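Local coordinates for uncharacterized protein (Bombyx mori, PDB 5AZ0) that is an aldo-keto reductase of the silkworm that probably reduces carbonyl compounds with a nicotinamide cofactor, as enzymes of this family do, at residues R67-A72 with L99-K104; V219-S224 with V273-T278; T169-V174 with P192-Q197. All blocks are in the same frame, centred on the assembly; numbering follows the deposited sequence.

In the fold
All three contacts lie in one parallel sheet of eight strands, the barrel of the TIM-barrel fold of aldo-keto reductases. Along the chain interaction 1 comes first, then interaction 3, then interaction 2. Their centres stand about 11 Å apart for 1 and 2, about 12 Å for 1 and 3, and about 14 Å for 2 and 3, so they sit around the barrel, not in one row. Interactions 2 and 3 touch through neighbouring strands 195-199 and 219-223. Across the interior, Gln197 of interaction 3 hydrogen-bonds to Asp70 and Lys104 of interaction 1, while Ile275 and Val273 of interaction 2 pack on His68, so polar bonds and apolar packing both converge on interaction 1 inside the barrel.

Interaction 1. Residues R67-A72 with L99-K104; sequences RHIDTA and LFITTK. With ACT (acetate ion), chain H.
Asp70 and Lys104 meet at the C-terminal ends of neighbouring barrel strands 68-70 and 100-105, which helix 78-90 joins into a beta-alpha-beta unit. The strands run 10° from parallel, with bonds from Phe100 N to Arg67 O, Ile69 N to Phe100 O, Thr102 N to Ile69 O and Thr71 N to Thr102 O. Lys104 extends fully beyond CG, and its chain passes Ala72 CB and Thr71 O before meeting Asp70 at about a right angle. NZ forms a salt bridge of 2.8 Å to Asp70 OD2, which offers its syn lone pair; NZ also bonds to Tyr75 OH and Gln197 OE1. A methionine in place of Lys104 would probably leave Asp70 OD2 without its salt-bridge partner, and Tyr75 OH and Gln197 OE1 without the amine. Water 1 donates to Asp70 OD1 at 2.7 Å and also bonds His68 NE2 and Thr102 OG1. The edge of Phe100 approaches the His68 face, planes at 58°, with CD1 3.9 Å above it; Pro18 O holds His68 ND1. The grouping of Asp70, Tyr75 and Lys104 is consistent with the catalytic site of aldo-keto reductases, and the three partners of NZ imply a precisely positioned amine.

Interaction 2. Residues V219-S224 with V273-T278; sequences VVVAYS and VSIPKT. With ACT (acetate ion), chain K.
Val221 pairs in parallel with Val273 and Ala222 with Ser274, through bonds from Val273 N to Val220 O, Ala222 N to Val273 O and Ile275 N to Ala222 O. The middle bond is the straightest, with 176° at the hydrogen and 2.7 Å between Ala222 N and Val273 O. On one face of the sheet Val221 and Val273 lie side by side and point the same way, CG2 of Val221 resting 3.7 Å from CB of Val273. The other branch of Val221, CG1, is anti to the backbone N (chi1 170°) and meets CG1 of Ile275 at 3.5 Å. Val219 arrives at about a right angle, its CG1 3.7 Å from Val273 CG2. His68 packs against both Val273 and Ile275, which places this face in the barrel interior. On the reverse face, Ala222 CB lies 3.6 Å from Val273 O. These are the seventh and eighth strands of the TIM barrel, with helices 246-255 and 259-269 in the chain between them. Beyond the last direct bond the chains separate, and water 2 spans them, accepting from Ser224 N and donating to Ile275 O at 2.6 Å. The Tyr223 ring leads away from 273-278 and its OH bonds to Asn176 OD1; Tyr223 probably corresponds to the tyrosine that stacks on nicotinamide in related reductases. Thr278 OG1 makes a weak bond of 2.9 Å to acetate O and also hydrogen-bonds with Thr280 N. Val279 N and Thr280 OG1 also bond this acetate, probably from the crystallisation liquor, in the loop that binds NADPH's 2'-phosphate in relatives and may do so here.

Interaction 3. Residues T169-V174 with P192-Q197; sequences TKAIGV and PPAVNQ
Val174 sets CG1 anti to the carbonyl carbon (chi1 -60°), which leaves CG2 between backbone N and carbonyl carbon; Asn196 carries CG anti to its backbone N, and Val174 CG2 meets Asn196 OD1 at 3.6 Å. The contact is apolar, for CG2 is a methyl with no proton to give; Asn196 ND2 is held by Phe177 O. The backbones pair in parallel: Val174 N donates to Val195 O at 3.0 Å and Val174 O accepts from Gln197 N at 2.9 Å. One step earlier the pairing shifts, since Ile172 O takes Ala194 N at 2.7 Å and leaves Val195 N at 4.4 Å. The helical-region backbone angles of Ala194 (phi -83°, psi -37°) interrupt the extended chain and set its CB 3.4 Å from Ile172 O. Gly173 sits where a side chain would collide: a beta carbon built on it would lie 3.0 Å from Val195 CG2. Pro193 CB instead approaches Gly173 CA at 4.0 Å. The strands belong to the beta-alpha-beta unit of strand 172-175, helix 179-188 and strand 195-199. Met182 of that helix touches Val174 and Asn196, Trp157 of helix 153-165 touches Ile172, Val174 and Pro193, and Leu135 of strand 133-136 meets Val195 and Gln197.

Interaction 1. Residues R67-A72 with L99-K104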
ATOM      1  N   ARG A  67      12.572  -5.164   5.193  1.00 27.43           N
ATOM      2  CA  ARG A  67      13.129  -3.825   4.995  1.00 26.02           C
ATOM      3  C   ARG A  67      12.151  -2.744   4.533  1.00 25.53           C
ATOM      4  O   ARG A  67      12.429  -1.543   4.731  1.00 24.31           O
ATOM      5  CB  ARG A  67      14.228  -3.955   4.007  1.00 28.56           C
ATOM      6  CG  ARG A  67      15.373  -4.890   4.453  1.00 29.14           C
ATOM      7  CD  ARG A  67      16.087  -4.376   5.720  1.00 30.39           C
ATOM      8  NE  ARG A  67      17.123  -5.309   6.206  1.00 32.40           N
ATOM      9  CZ  ARG A  67      16.963  -6.154   7.227  1.00 30.77           C
ATOM     10  NH1 ARG A  67      15.833  -6.233   7.940  1.00 34.70           N
ATOM     11  NH2 ARG A  67      17.988  -6.912   7.571  1.00 39.44           N
ATOM     12  N   HIS A  68      10.981  -3.174   4.028  1.00 24.00           N
ATOM     13  CA  HIS A  68       9.991  -2.308   3.437  1.00 22.82           C
ATOM     14  C   HIS A  68       8.890  -2.070   4.443  1.00 20.98           C
ATOM     15  O   HIS A  68       8.221  -2.997   4.895  1.00 21.06           O
ATOM     16  CB  HIS A  68       9.492  -2.939   2.101  1.00 24.15           C
ATOM     17  CG  HIS A  68       8.409  -2.201   1.372  1.00 25.03           C
ATOM     18  ND1 HIS A  68       8.020  -2.593   0.096  1.00 22.40           N
ATOM     19  CD2 HIS A  68       7.649  -1.107   1.686  1.00 22.87           C
ATOM     20  CE1 HIS A  68       7.020  -1.824  -0.302  1.00 23.28           C
ATOM     21  NE2 HIS A  68       6.780  -0.913   0.634  1.00 24.68           N
ATOM     22  N   ILE A  69       8.701  -0.793   4.787  1.00 21.08           N
ATOM     23  CA  ILE A  69       7.705  -0.344   5.719  1.00 21.02           C
ATOM     24  C   ILE A  69       6.769   0.682   5.051  1.00 21.00           C
ATOM     25  O   ILE A  69       7.211   1.707   4.594  1.00 20.05           O
ATOM     26  CB  ILE A  69       8.387   0.354   6.930  1.00 20.74           C
ATOM     27  CG1 ILE A  69       9.345  -0.575   7.651  1.00 22.43           C
ATOM     28  CG2 ILE A  69       7.328   0.828   7.929  1.00 22.52           C
ATOM     29  CD1 ILE A  69      10.268   0.204   8.593  1.00 23.31           C
ATOM     30  N   ASP A  70       5.469   0.423   5.076  1.00 21.59           N
ATOM     31  CA  ASP A  70       4.488   1.256   4.393  1.00 20.68           C
ATOM     32  C   ASP A  70       3.727   1.983   5.422  1.00 20.20           C
ATOM     33  O   ASP A  70       3.101   1.343   6.301  1.00 20.92           O
ATOM     34  CB  ASP A  70       3.521   0.375   3.562  1.00 21.00           C
ATOM     35  CG  ASP A  70       2.523   1.200   2.758  1.00 20.96           C
ATOM     36  OD1 ASP A  70       2.937   1.701   1.677  1.00 19.73           O
ATOM     37  OD2 ASP A  70       1.332   1.337   3.234  1.00 21.38           O
ATOM     38  N   THR A  71       3.812   3.305   5.416  1.00 18.95           N
ATOM     39  CA  THR A  71       2.977   4.018   6.311  1.00 20.41           C
ATOM     40  C   THR A  71       2.379   5.239   5.633  1.00 21.17           C
ATOM     41  O   THR A  71       2.515   5.395   4.441  1.00 21.61           O
ATOM     42  CB  THR A  71       3.727   4.380   7.649  1.00 22.44           C
ATOM     43  OG1 THR A  71       2.742   4.720   8.634  1.00 22.45           O
ATOM     44  CG2 THR A  71       4.681   5.518   7.494  1.00 20.20           C
ATOM     45  N   ALA A  72       1.730   6.092   6.418  1.00 19.89           N
ATOM     46  CA  ALA A  72       1.036   7.277   5.887  1.00 22.08           C
ATOM     47  C   ALA A  72       0.761   8.308   6.999  1.00 22.98           C
ATOM     48  O   ALA A  72       0.588   7.912   8.085  1.00 23.04           O
ATOM     49  CB  ALA A  72      -0.285   6.878   5.216  1.00 20.96           C
ATOM     50  N   LEU A  99      16.705   0.258   4.590  1.00 24.50           N
ATOM     51  CA  LEU A  99      15.272   0.273   4.717  1.00 27.99           C
ATOM     52  C   LEU A  99      14.633   1.009   3.522  1.00 23.46           C
ATOM     53  O   LEU A  99      15.212   1.955   3.044  1.00 23.21           O
ATOM     54  CB  LEU A  99      14.867   0.955   5.991  1.00 26.90           C
ATOM     55  CG  LEU A  99      15.374   0.260   7.231  1.00 28.19           C
ATOM     56  CD1 LEU A  99      15.090   1.163   8.439  1.00 28.72           C
ATOM     57  CD2 LEU A  99      14.668  -1.057   7.381  1.00 27.37           C
ATOM     58  N   PHE A 100      13.446   0.553   3.131  1.00 21.67           N
ATOM     59  CA  PHE A 100      12.592   1.217   2.181  1.00 19.76           C
ATOM     60  C   PHE A 100      11.373   1.676   2.926  1.00 19.98           C
ATOM     61  O   PHE A 100      10.558   0.851   3.304  1.00 20.47           O
ATOM     62  CB  PHE A 100      12.167   0.247   1.070  1.00 19.01           C
ATOM     63  CG  PHE A 100      11.538   0.933  -0.100  1.00 17.80           C
ATOM     64  CD1 PHE A 100      10.168   1.375  -0.044  1.00 17.80           C
ATOM     65  CD2 PHE A 100      12.303   1.252  -1.196  1.00 16.48           C
ATOM     66  CE1 PHE A 100       9.632   2.077  -1.113  1.00 18.93           C
ATOM     67  CE2 PHE A 100      11.778   1.955  -2.275  1.00 17.52           C
ATOM     68  CZ  PHE A 100      10.448   2.354  -2.252  1.00 18.10           C
ATOM     69  N   ILE A 101      11.220   2.998   3.130  1.00 21.19           N
ATOM     70  CA  ILE A 101      10.126   3.527   3.912  1.00 20.99           C
ATOM     71  C   ILE A 101       9.251   4.436   3.088  1.00 18.86           C
ATOM     72  O   ILE A 101       9.725   5.334   2.412  1.00 17.02           O
ATOM     73  CB  ILE A 101      10.683   4.321   5.115  1.00 22.74           C
ATOM     74  CG1 ILE A 101      11.491   3.373   6.015  1.00 22.70           C
ATOM     75  CG2 ILE A 101       9.556   4.978   5.920  1.00 21.48           C
ATOM     76  CD1 ILE A 101      12.318   4.155   7.027  1.00 26.28           C
ATOM     77  N   THR A 102       7.979   4.148   3.110  1.00 19.47           N
ATOM     78  CA  THR A 102       6.957   4.887   2.310  1.00 20.01           C
ATOM     79  C   THR A 102       6.027   5.672   3.230  1.00 19.35           C
ATOM     80  O   THR A 102       5.602   5.159   4.276  1.00 19.01           O
ATOM     81  CB  THR A 102       6.072   3.893   1.534  1.00 19.43           C
ATOM     82  OG1 THR A 102       6.847   3.238   0.537  1.00 17.51           O
ATOM     83  CG2 THR A 102       4.936   4.624   0.775  1.00 19.63           C
ATOM     84  N   THR A 103       5.726   6.913   2.885  1.00 18.68           N
ATOM     85  CA  THR A 103       4.623   7.607   3.522  1.00 19.02           C
ATOM     86  C   THR A 103       3.712   8.230   2.431  1.00 20.48           C
ATOM     87  O   THR A 103       3.966   8.049   1.253  1.00 19.81           O
ATOM     88  CB  THR A 103       5.042   8.626   4.611  1.00 18.58           C
ATOM     89  OG1 THR A 103       3.850   9.027   5.321  1.00 20.64           O
ATOM     90  CG2 THR A 103       5.676   9.837   4.020  1.00 19.43           C
ATOM     91  N   LYS A 104       2.660   8.928   2.839  1.00 18.79           N
ATOM     92  CA  LYS A 104       1.558   9.292   1.952  1.00 20.48           C
ATOM     93  C   LYS A 104       0.906  10.614   2.417  1.00 20.33           C
ATOM     94  O   LYS A 104       0.882  10.886   3.603  1.00 21.11           O
ATOM     95  CB  LYS A 104       0.523   8.176   1.791  1.00 19.95           C
ATOM     96  CG  LYS A 104       1.094   6.796   1.586  1.00 20.94           C
ATOM     97  CD  LYS A 104      -0.005   5.737   1.583  1.00 22.19           C
ATOM     98  CE  LYS A 104       0.706   4.399   1.772  1.00 23.52           C
ATOM     99  NZ  LYS A 104      -0.195   3.283   1.999  1.00 24.74           N
TER
HETATM  100  C   ACT H 407      20.503  -5.715   5.047  0.80 43.23           C
HETATM  101  O   ACT H 407      19.409  -5.373   4.476  0.80 37.65           O
HETATM  102  OXT ACT H 407      20.574  -6.103   6.244  0.80 43.40           O
HETATM  103  CH3 ACT H 407      21.800  -5.656   4.292  0.80 42.41           C
HETATM  104  O   HOH W   1       5.090   1.223   0.111  1.00 18.68           O

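Interaction 2. Residues V219-S224 with V273-T278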
ATOM      1  N   VAL A 219       5.396   0.203 -11.129  1.00 19.27           N
ATOM      2  CA  VAL A 219       5.210  -0.964 -10.256  1.00 18.00           C
ATOM      3  C   VAL A 219       3.902  -0.853  -9.498  1.00 18.22           C
ATOM      4  O   VAL A 219       3.539   0.220  -8.975  1.00 19.09           O
ATOM      5  CB  VAL A 219       6.379  -1.093  -9.307  1.00 20.33           C
ATOM      6  CG1 VAL A 219       6.123  -2.162  -8.234  1.00 20.86           C
ATOM      7  CG2 VAL A 219       7.617  -1.445 -10.126  1.00 20.86           C
ATOM      8  N   VAL A 220       3.181  -1.962  -9.466  1.00 16.35           N
ATOM      9  CA  VAL A 220       1.945  -2.059  -8.787  1.00 20.59           C
ATOM     10  C   VAL A 220       2.170  -2.591  -7.359  1.00 20.45           C
ATOM     11  O   VAL A 220       2.875  -3.592  -7.180  1.00 24.37           O
ATOM     12  CB  VAL A 220       0.972  -2.998  -9.508  1.00 20.26           C
ATOM     13  CG1 VAL A 220      -0.305  -3.146  -8.708  1.00 22.98           C
ATOM     14  CG2 VAL A 220       0.631  -2.423 -10.852  1.00 22.63           C
ATOM     15  N   VAL A 221       1.535  -1.950  -6.381  1.00 20.55           N
ATOM     16  CA  VAL A 221       1.707  -2.316  -4.982  1.00 21.47           C
ATOM     17  C   VAL A 221       0.350  -2.571  -4.474  1.00 20.38           C
ATOM     18  O   VAL A 221      -0.480  -1.691  -4.537  1.00 20.12           O
ATOM     19  CB  VAL A 221       2.419  -1.215  -4.152  1.00 21.72           C
ATOM     20  CG1 VAL A 221       2.367  -1.522  -2.617  1.00 22.16           C
ATOM     21  CG2 VAL A 221       3.864  -1.045  -4.651  1.00 18.82           C
ATOM     22  N   ALA A 222       0.128  -3.780  -3.947  1.00 20.81           N
ATOM     23  CA  ALA A 222      -1.202  -4.184  -3.504  1.00 22.90           C
ATOM     24  C   ALA A 222      -1.405  -3.986  -2.001  1.00 23.94           C
ATOM     25  O   ALA A 222      -0.679  -4.604  -1.226  1.00 22.34           O
ATOM     26  CB  ALA A 222      -1.427  -5.658  -3.820  1.00 22.26           C
ATOM     27  N   TYR A 223      -2.381  -3.183  -1.622  1.00 23.72           N
ATOM     28  CA  TYR A 223      -2.965  -3.280  -0.292  1.00 25.72           C
ATOM     29  C   TYR A 223      -4.202  -4.178  -0.267  1.00 28.89           C
ATOM     30  O   TYR A 223      -4.730  -4.527  -1.308  1.00 25.95           O
ATOM     31  CB  TYR A 223      -3.224  -1.917   0.308  1.00 23.43           C
ATOM     32  CG  TYR A 223      -4.352  -1.085  -0.233  1.00 27.57           C
ATOM     33  CD1 TYR A 223      -5.660  -1.275   0.205  1.00 28.23           C
ATOM     34  CD2 TYR A 223      -4.120  -0.076  -1.151  1.00 23.87           C
ATOM     35  CE1 TYR A 223      -6.680  -0.497  -0.283  1.00 28.97           C
ATOM     36  CE2 TYR A 223      -5.129   0.700  -1.600  1.00 24.50           C
ATOM     37  CZ  TYR A 223      -6.405   0.498  -1.193  1.00 29.42           C
ATOM     38  OH  TYR A 223      -7.418   1.354  -1.648  1.00 28.67           O
ATOM     39  N   SER A 224      -4.626  -4.578   0.936  1.00 30.20           N
ATOM     40  CA  SER A 224      -5.633  -5.627   1.163  1.00 28.95           C
ATOM     41  C   SER A 224      -5.456  -6.803   0.254  1.00 29.61           C
ATOM     42  O   SER A 224      -6.380  -7.164  -0.428  1.00 30.94           O
ATOM     43  CB  SER A 224      -7.066  -5.126   0.954  1.00 31.67           C
ATOM     44  OG  SER A 224      -7.351  -4.059   1.825  1.00 37.10           O
ATOM     45  N   VAL A 273       3.879  -6.112  -5.752  1.00 22.85           N
ATOM     46  CA  VAL A 273       4.389  -5.940  -4.417  1.00 22.51           C
ATOM     47  C   VAL A 273       3.174  -6.058  -3.514  1.00 21.89           C
ATOM     48  O   VAL A 273       2.167  -5.491  -3.827  1.00 22.66           O
ATOM     49  CB  VAL A 273       5.050  -4.532  -4.236  1.00 23.48           C
ATOM     50  CG1 VAL A 273       5.420  -4.295  -2.780  1.00 25.80           C
ATOM     51  CG2 VAL A 273       6.243  -4.313  -5.200  1.00 23.02           C
ATOM     52  N   SER A 274       3.259  -6.818  -2.417  1.00 20.12           N
ATOM     53  CA  SER A 274       2.189  -6.920  -1.408  1.00 23.84           C
ATOM     54  C   SER A 274       2.543  -6.218  -0.101  1.00 23.28           C
ATOM     55  O   SER A 274       3.683  -6.329   0.361  1.00 24.08           O
ATOM     56  CB  SER A 274       1.940  -8.367  -1.060  1.00 26.04           C
ATOM     57  OG  SER A 274       1.198  -8.924  -2.142  1.00 34.95           O
ATOM     58  N   ILE A 275       1.535  -5.596   0.500  1.00 23.29           N
ATOM     59  CA  ILE A 275       1.579  -4.952   1.797  1.00 24.93           C
ATOM     60  C   ILE A 275       0.500  -5.559   2.703  1.00 25.11           C
ATOM     61  O   ILE A 275      -0.502  -4.922   3.057  1.00 23.98           O
ATOM     62  CB  ILE A 275       1.264  -3.432   1.771  1.00 28.96           C
ATOM     63  CG1 ILE A 275       2.028  -2.670   0.702  1.00 26.81           C
ATOM     64  CG2 ILE A 275       1.555  -2.808   3.153  1.00 29.85           C
ATOM     65  CD1 ILE A 275       3.505  -2.798   0.725  1.00 26.18           C
ATOM     66  N   PRO A 276       0.709  -6.801   3.120  1.00 26.30           N
ATOM     67  CA  PRO A 276      -0.159  -7.310   4.177  1.00 28.18           C
ATOM     68  C   PRO A 276      -0.006  -6.548   5.503  1.00 29.42           C
ATOM     69  O   PRO A 276       1.063  -6.020   5.776  1.00 28.87           O
ATOM     70  CB  PRO A 276       0.323  -8.717   4.373  1.00 26.57           C
ATOM     71  CG  PRO A 276       1.766  -8.648   4.004  1.00 28.69           C
ATOM     72  CD  PRO A 276       1.840  -7.697   2.835  1.00 26.00           C
ATOM     73  N   LYS A 277      -1.102  -6.468   6.254  1.00 30.63           N
ATOM     74  CA  LYS A 277      -1.084  -5.916   7.575  1.00 36.25           C
ATOM     75  C   LYS A 277      -1.368  -7.019   8.591  1.00 38.89           C
ATOM     76  O   LYS A 277      -2.397  -7.694   8.504  1.00 34.90           O
ATOM     77  CB  LYS A 277      -2.086  -4.794   7.746  1.00 36.85           C
ATOM     78  CG  LYS A 277      -1.852  -4.122   9.117  1.00 46.45           C
ATOM     79  CD  LYS A 277      -3.125  -3.849   9.861  1.00 50.01           C
ATOM     80  CE  LYS A 277      -3.700  -5.060  10.478  1.00 49.96           C
ATOM     81  NZ  LYS A 277      -5.169  -4.868  10.469  1.00 63.15           N
ATOM     82  N   THR A 278      -0.463  -7.182   9.555  1.00 41.07           N
ATOM     83  CA  THR A 278      -0.692  -8.078  10.708  1.00 40.50           C
ATOM     84  C   THR A 278       0.069  -7.536  11.905  1.00 41.31           C
ATOM     85  O   THR A 278       1.039  -6.841  11.738  1.00 35.69           O
ATOM     86  CB  THR A 278      -0.230  -9.511  10.387  1.00 39.13           C
ATOM     87  OG1 THR A 278      -0.515 -10.380  11.490  1.00 45.98           O
ATOM     88  CG2 THR A 278       1.268  -9.573  10.046  1.00 36.96           C
TER
HETATM   89  C   ACT K 410      -3.361  -9.802  12.714  0.80 55.15           C
HETATM   90  O   ACT K 410      -3.399 -10.716  11.850  0.80 58.13           O
HETATM   91  OXT ACT K 410      -2.687  -9.980  13.718  0.80 53.11           O
HETATM   92  CH3 ACT K 410      -4.047  -8.467  12.574  0.80 58.40           C
HETATM   93  O   HOH W   2      -2.981  -4.368   3.570  1.00 30.25           O

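Interaction 3. Residues T169-V174 with P192-Q197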
ATOM      1  N   THR A 169      12.386  12.958  -0.716  1.00 16.76           N
ATOM      2  CA  THR A 169      12.009  11.617  -1.027  1.00 17.00           C
ATOM      3  C   THR A 169      12.895  11.169  -2.145  1.00 17.05           C
ATOM      4  O   THR A 169      13.391  12.005  -2.931  1.00 16.77           O
ATOM      5  CB  THR A 169      10.556  11.508  -1.436  1.00 17.47           C
ATOM      6  OG1 THR A 169      10.200  10.149  -1.657  1.00 14.94           O
ATOM      7  CG2 THR A 169      10.241  12.324  -2.662  1.00 15.42           C
ATOM      8  N   LYS A 170      13.110   9.871  -2.224  1.00 17.52           N
ATOM      9  CA  LYS A 170      13.899   9.290  -3.357  1.00 20.69           C
ATOM     10  C   LYS A 170      12.952   8.841  -4.489  1.00 21.19           C
ATOM     11  O   LYS A 170      13.406   8.503  -5.530  1.00 18.95           O
ATOM     12  CB  LYS A 170      14.671   8.071  -2.931  1.00 23.65           C
ATOM     13  CG  LYS A 170      15.694   8.288  -1.831  1.00 26.94           C
ATOM     14  CD  LYS A 170      16.841   9.152  -2.334  1.00 38.08           C
ATOM     15  CE  LYS A 170      18.221   8.631  -1.840  1.00 49.98           C
ATOM     16  NZ  LYS A 170      19.373   9.131  -2.664  1.00 44.99           N
ATOM     17  N   ALA A 171      11.642   8.852  -4.260  1.00 17.45           N
ATOM     18  CA  ALA A 171      10.699   8.456  -5.294  1.00 18.22           C
ATOM     19  C   ALA A 171       9.311   9.006  -5.026  1.00 18.75           C
ATOM     20  O   ALA A 171       8.916   9.166  -3.847  1.00 18.44           O
ATOM     21  CB  ALA A 171      10.633   6.920  -5.459  1.00 18.80           C
ATOM     22  N   ILE A 172       8.564   9.226  -6.123  1.00 18.27           N
ATOM     23  CA  ILE A 172       7.170   9.678  -6.042  1.00 18.12           C
ATOM     24  C   ILE A 172       6.273   8.696  -6.757  1.00 17.91           C
ATOM     25  O   ILE A 172       6.663   8.118  -7.808  1.00 22.69           O
ATOM     26  CB  ILE A 172       7.016  11.146  -6.550  1.00 17.72           C
ATOM     27  CG1 ILE A 172       7.537  11.293  -8.005  1.00 18.26           C
ATOM     28  CG2 ILE A 172       7.772  12.116  -5.660  1.00 17.41           C
ATOM     29  CD1 ILE A 172       7.388  12.638  -8.598  1.00 17.67           C
ATOM     30  N   GLY A 173       5.067   8.527  -6.217  1.00 17.12           N
ATOM     31  CA  GLY A 173       4.090   7.616  -6.735  1.00 17.01           C
ATOM     32  C   GLY A 173       2.689   8.053  -6.348  1.00 18.19           C
ATOM     33  O   GLY A 173       2.502   9.095  -5.667  1.00 18.70           O
ATOM     34  N   VAL A 174       1.710   7.209  -6.713  1.00 19.77           N
ATOM     35  CA  VAL A 174       0.305   7.456  -6.454  1.00 20.02           C
ATOM     36  C   VAL A 174      -0.337   6.267  -5.849  1.00 18.61           C
ATOM     37  O   VAL A 174       0.206   5.164  -5.796  1.00 19.57           O
ATOM     38  CB  VAL A 174      -0.463   7.919  -7.758  1.00 20.95           C
ATOM     39  CG1 VAL A 174       0.113   9.212  -8.325  1.00 19.92           C
ATOM     40  CG2 VAL A 174      -0.457   6.825  -8.864  1.00 21.31           C
ATOM     41  N   PRO A 192       7.583  10.462 -14.089  1.00 19.06           N
ATOM     42  CA  PRO A 192       6.446   9.570 -13.906  1.00 19.28           C
ATOM     43  C   PRO A 192       6.360   8.994 -12.502  1.00 20.56           C
ATOM     44  O   PRO A 192       7.374   8.893 -11.845  1.00 20.41           O
ATOM     45  CB  PRO A 192       6.722   8.462 -14.907  1.00 19.59           C
ATOM     46  CG  PRO A 192       8.203   8.375 -14.880  1.00 19.86           C
ATOM     47  CD  PRO A 192       8.737   9.754 -14.690  1.00 20.40           C
ATOM     48  N   PRO A 193       5.168   8.590 -12.071  1.00 19.15           N
ATOM     49  CA  PRO A 193       5.065   7.882 -10.834  1.00 17.36           C
ATOM     50  C   PRO A 193       5.838   6.582 -10.907  1.00 20.19           C
ATOM     51  O   PRO A 193       5.859   5.912 -11.976  1.00 19.18           O
ATOM     52  CB  PRO A 193       3.602   7.569 -10.727  1.00 17.81           C
ATOM     53  CG  PRO A 193       3.108   7.532 -12.184  1.00 17.81           C
ATOM     54  CD  PRO A 193       3.893   8.633 -12.810  1.00 17.79           C
ATOM     55  N   ALA A 194       6.424   6.210  -9.766  1.00 18.73           N
ATOM     56  CA  ALA A 194       7.145   4.990  -9.623  1.00 18.82           C
ATOM     57  C   ALA A 194       6.220   3.842  -9.341  1.00 17.62           C
ATOM     58  O   ALA A 194       6.519   2.709  -9.706  1.00 15.22           O
ATOM     59  CB  ALA A 194       8.163   5.137  -8.492  1.00 20.98           C
ATOM     60  N   VAL A 195       5.170   4.091  -8.560  1.00 17.66           N
ATOM     61  CA  VAL A 195       4.256   3.062  -8.254  1.00 18.37           C
ATOM     62  C   VAL A 195       2.831   3.592  -8.348  1.00 17.80           C
ATOM     63  O   VAL A 195       2.602   4.786  -8.263  1.00 17.85           O
ATOM     64  CB  VAL A 195       4.460   2.438  -6.814  1.00 21.88           C
ATOM     65  CG1 VAL A 195       5.907   2.072  -6.497  1.00 20.84           C
ATOM     66  CG2 VAL A 195       3.899   3.294  -5.750  1.00 24.98           C
ATOM     67  N   ASN A 196       1.891   2.663  -8.405  1.00 18.10           N
ATOM     68  CA  ASN A 196       0.465   2.898  -8.156  1.00 19.70           C
ATOM     69  C   ASN A 196       0.117   1.888  -7.173  1.00 17.72           C
ATOM     70  O   ASN A 196       0.216   0.655  -7.439  1.00 18.93           O
ATOM     71  CB  ASN A 196      -0.391   2.722  -9.428  1.00 23.16           C
ATOM     72  CG  ASN A 196      -1.865   3.120  -9.237  1.00 23.95           C
ATOM     73  OD1 ASN A 196      -2.227   3.796  -8.287  1.00 24.83           O
ATOM     74  ND2 ASN A 196      -2.713   2.691 -10.166  1.00 23.56           N
ATOM     75  N   GLN A 197      -0.250   2.357  -5.992  1.00 18.84           N
ATOM     76  CA  GLN A 197      -0.667   1.468  -4.885  1.00 20.10           C
ATOM     77  C   GLN A 197      -2.159   1.384  -4.835  1.00 20.46           C
ATOM     78  O   GLN A 197      -2.826   2.401  -4.618  1.00 21.50           O
ATOM     79  CB  GLN A 197      -0.094   1.902  -3.505  1.00 20.21           C
ATOM     80  CG  GLN A 197      -0.509   0.970  -2.404  1.00 21.90           C
ATOM     81  CD  GLN A 197       0.098   1.285  -1.005  1.00 24.67           C
ATOM     82  OE1 GLN A 197      -0.613   1.298  -0.044  1.00 27.65           O
ATOM     83  NE2 GLN A 197       1.404   1.419  -0.911  1.00 23.88           N
TER